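Local coordinates for FAD-dependent pyridine nucleotide-disulphide oxidoreductase (Desulfovibrio vulgaris, PDB 3IWA), which is an oxidoreductase of the pyridine nucleotide-disulphide family that probably uses FAD to pass electrons from NADH or NADPH to a disulphide or related acceptor, at residues 212-217 with 344-349. Residues are numbered along the deposited sequence; the frame is centred on the assembly and turned at random.
Sequences LEKNDV and LFEGSA
Asn215 stacks on Phe345, and this forms the tight part of the contact. Asn215 CB stands over the centre of the Phe345 ring, 3.5 Å from the centroid and 13° off the ring normal, which meets the definition of a CH-pi contact. With Asn215 CG anti to its carbonyl carbon, beside the backbone N, the amide, nearly parallel to the ring (5°), is displaced toward the root of Phe345, Asn215 CG lying 3.4 Å from Phe345 CB. Around the same ring, Leu212 CD2 sits at the edge, 4.1 Å from Phe345 CE2, and also touches Leu344 CD2 at 3.9 Å; Val217 CG2 approaches Phe345 CE2 obliquely. Leu212, Leu344 and Val217 are buried.

The opposite character appears at Glu346, on the exposed side, where the carboxylate is shared. Glu346 OE1 takes Lys214 NZ at 2.7 Å through the syn lone pair, a salt bridge. Glu346 OE2 accepts Asn215 ND2 at 2.9 Å with an N-H...O angle of 155°. That acceptor lies in the amide plane, yet ND2 stands above the carboxylate plane. Asn215 ND2 also bonds to Asp211 O, tying the amide back to the preceding helix.

A Schellman motif with Asp216 as C-prime residue ends helix 202-214, and Val217 N closes it on Leu212 O at 3.0 Å. Asp211 accepts the backbone N-H groups of Phe345, Glu346 and Gly347, thereby anchoring the turn between antiparallel strands 340-343 and 348-353. The contact thus joins the pyridine nucleotide-disulphide oxidoreductase region, where helix 202-214 leads into parallel-sheet strand 218-220, to a hairpin of the antiparallel dimerisation-domain sheet, with Val176 of helix 169-182 touching both Leu212 and Phe345.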
ATOM      1  N   LEU A 212      23.636   6.004   9.989  1.00 50.04           N
ATOM      2  CA  LEU A 212      24.952   6.006   9.335  1.00 50.32           C
ATOM      3  C   LEU A 212      26.110   6.191  10.349  1.00 50.86           C
ATOM      4  O   LEU A 212      27.094   5.463  10.315  1.00 49.88           O
ATOM      5  CB  LEU A 212      25.047   7.076   8.244  1.00 50.16           C
ATOM      6  CG  LEU A 212      24.060   7.069   7.067  1.00 49.81           C
ATOM      7  CD1 LEU A 212      24.574   8.048   6.061  1.00 48.74           C
ATOM      8  CD2 LEU A 212      23.873   5.696   6.429  1.00 47.41           C
ATOM      9  N   GLU A 213      25.988   7.179  11.226  1.00 51.50           N
ATOM     10  CA  GLU A 213      27.058   7.505  12.145  1.00 52.98           C
ATOM     11  C   GLU A 213      27.344   6.428  13.186  1.00 53.77           C
ATOM     12  O   GLU A 213      28.481   6.286  13.630  1.00 53.78           O
ATOM     13  CB  GLU A 213      26.763   8.803  12.849  1.00 52.86           C
ATOM     14  CG  GLU A 213      26.774   9.975  11.928  1.00 53.72           C
ATOM     15  CD  GLU A 213      26.200  11.196  12.584  1.00 55.26           C
ATOM     16  OE1 GLU A 213      25.362  11.016  13.495  1.00 53.23           O
ATOM     17  OE2 GLU A 213      26.582  12.325  12.189  1.00 59.56           O
ATOM     18  N   LYS A 214      26.329   5.667  13.561  1.00 54.52           N
ATOM     19  CA  LYS A 214      26.517   4.654  14.569  1.00 55.32           C
ATOM     20  C   LYS A 214      27.092   3.378  13.954  1.00 55.31           C
ATOM     21  O   LYS A 214      27.585   2.493  14.670  1.00 55.71           O
ATOM     22  CB  LYS A 214      25.225   4.427  15.354  1.00 55.80           C
ATOM     23  CG  LYS A 214      24.512   3.110  15.179  1.00 58.18           C
ATOM     24  CD  LYS A 214      23.261   3.096  16.100  1.00 61.59           C
ATOM     25  CE  LYS A 214      22.736   1.703  16.437  1.00 63.46           C
ATOM     26  NZ  LYS A 214      21.218   1.723  16.521  1.00 64.39           N
ATOM     27  N   ASN A 215      27.051   3.286  12.630  1.00 54.60           N
ATOM     28  CA  ASN A 215      27.747   2.206  11.939  1.00 54.00           C
ATOM     29  C   ASN A 215      28.997   2.744  11.218  1.00 53.09           C
ATOM     30  O   ASN A 215      29.378   2.240  10.172  1.00 52.17           O
ATOM     31  CB  ASN A 215      26.789   1.455  10.993  1.00 54.22           C
ATOM     32  CG  ASN A 215      25.668   0.730  11.744  1.00 54.73           C
ATOM     33  OD1 ASN A 215      25.683  -0.499  11.890  1.00 57.03           O
ATOM     34  ND2 ASN A 215      24.695   1.487  12.222  1.00 54.42           N
ATOM     35  N   ASP A 216      29.597   3.791  11.793  1.00 52.27           N
ATOM     36  CA  ASP A 216      30.933   4.282  11.424  1.00 52.51           C
ATOM     37  C   ASP A 216      31.045   5.098  10.135  1.00 51.23           C
ATOM     38  O   ASP A 216      32.156   5.432   9.712  1.00 51.20           O
ATOM     39  CB  ASP A 216      31.933   3.125  11.321  1.00 53.54           C
ATOM     40  CG  ASP A 216      32.153   2.416  12.634  1.00 56.53           C
ATOM     41  OD1 ASP A 216      31.619   2.838  13.680  1.00 62.00           O
ATOM     42  OD2 ASP A 216      32.907   1.428  12.619  1.00 63.51           O
ATOM     43  N   VAL A 217      29.928   5.405   9.493  1.00 49.34           N
ATOM     44  CA  VAL A 217      29.971   6.344   8.394  1.00 47.89           C
ATOM     45  C   VAL A 217      29.970   7.736   9.010  1.00 47.76           C
ATOM     46  O   VAL A 217      29.085   8.076   9.782  1.00 48.20           O
ATOM     47  CB  VAL A 217      28.800   6.163   7.432  1.00 47.10           C
ATOM     48  CG1 VAL A 217      28.806   7.247   6.409  1.00 44.55           C
ATOM     49  CG2 VAL A 217      28.883   4.811   6.787  1.00 43.69           C
ATOM     50  N   LEU A 344      19.180   1.093   5.047  1.00 53.04           N
ATOM     51  CA  LEU A 344      20.414   1.536   5.710  1.00 53.82           C
ATOM     52  C   LEU A 344      20.932   0.378   6.581  1.00 54.44           C
ATOM     53  O   LEU A 344      20.599  -0.773   6.339  1.00 54.82           O
ATOM     54  CB  LEU A 344      20.207   2.854   6.497  1.00 53.52           C
ATOM     55  CG  LEU A 344      19.645   4.049   5.718  1.00 52.61           C
ATOM     56  CD1 LEU A 344      19.345   5.200   6.631  1.00 51.51           C
ATOM     57  CD2 LEU A 344      20.603   4.471   4.649  1.00 50.73           C
ATOM     58  N   PHE A 345      21.762   0.644   7.572  1.00 55.56           N
ATOM     59  CA  PHE A 345      22.375  -0.462   8.312  1.00 56.22           C
ATOM     60  C   PHE A 345      21.322  -1.235   9.077  1.00 57.30           C
ATOM     61  O   PHE A 345      21.178  -2.429   8.887  1.00 58.06           O
ATOM     62  CB  PHE A 345      23.486   0.040   9.214  1.00 55.93           C
ATOM     63  CG  PHE A 345      24.691   0.479   8.452  1.00 53.79           C
ATOM     64  CD1 PHE A 345      25.652  -0.438   8.078  1.00 53.80           C
ATOM     65  CD2 PHE A 345      24.832   1.795   8.060  1.00 51.29           C
ATOM     66  CE1 PHE A 345      26.774  -0.044   7.343  1.00 54.24           C
ATOM     67  CE2 PHE A 345      25.937   2.215   7.331  1.00 51.77           C
ATOM     68  CZ  PHE A 345      26.921   1.292   6.971  1.00 53.78           C
ATOM     69  N   GLU A 346      20.560  -0.538   9.904  1.00 58.39           N
ATOM     70  CA  GLU A 346      19.501  -1.165  10.707  1.00 58.96           C
ATOM     71  C   GLU A 346      18.099  -0.660  10.325  1.00 57.53           C
ATOM     72  O   GLU A 346      17.158  -1.438  10.260  1.00 58.79           O
ATOM     73  CB  GLU A 346      19.770  -0.939  12.201  1.00 59.93           C
ATOM     74  CG  GLU A 346      21.112  -1.523  12.687  1.00 62.81           C
ATOM     75  CD  GLU A 346      21.779  -0.633  13.728  1.00 67.90           C
ATOM     76  OE1 GLU A 346      21.066  -0.198  14.669  1.00 71.72           O
ATOM     77  OE2 GLU A 346      23.000  -0.363  13.608  1.00 69.55           O
ATOM     78  N   GLY A 347      17.950   0.622  10.046  1.00 55.45           N
ATOM     79  CA  GLY A 347      16.643   1.130   9.643  1.00 53.56           C
ATOM     80  C   GLY A 347      16.454   1.153   8.144  1.00 51.73           C
ATOM     81  O   GLY A 347      17.389   0.929   7.390  1.00 51.18           O
ATOM     82  N   SER A 348      15.217   1.423   7.744  1.00 49.47           N
ATOM     83  CA  SER A 348      14.831   1.675   6.378  1.00 47.97           C
ATOM     84  C   SER A 348      14.074   2.963   6.362  1.00 45.94           C
ATOM     85  O   SER A 348      13.384   3.263   7.303  1.00 46.41           O
ATOM     86  CB  SER A 348      13.915   0.586   5.882  1.00 48.08           C
ATOM     87  OG  SER A 348      14.664  -0.588   5.645  1.00 50.49           O
ATOM     88  N   ALA A 349      14.218   3.726   5.299  1.00 44.08           N
ATOM     89  CA  ALA A 349      13.461   4.932   5.112  1.00 43.25           C
ATOM     90  C   ALA A 349      12.690   4.805   3.795  1.00 42.27           C
ATOM     91  O   ALA A 349      13.168   4.176   2.871  1.00 42.92           O
ATOM     92  CB  ALA A 349      14.386   6.134   5.084  1.00 42.84           C
TER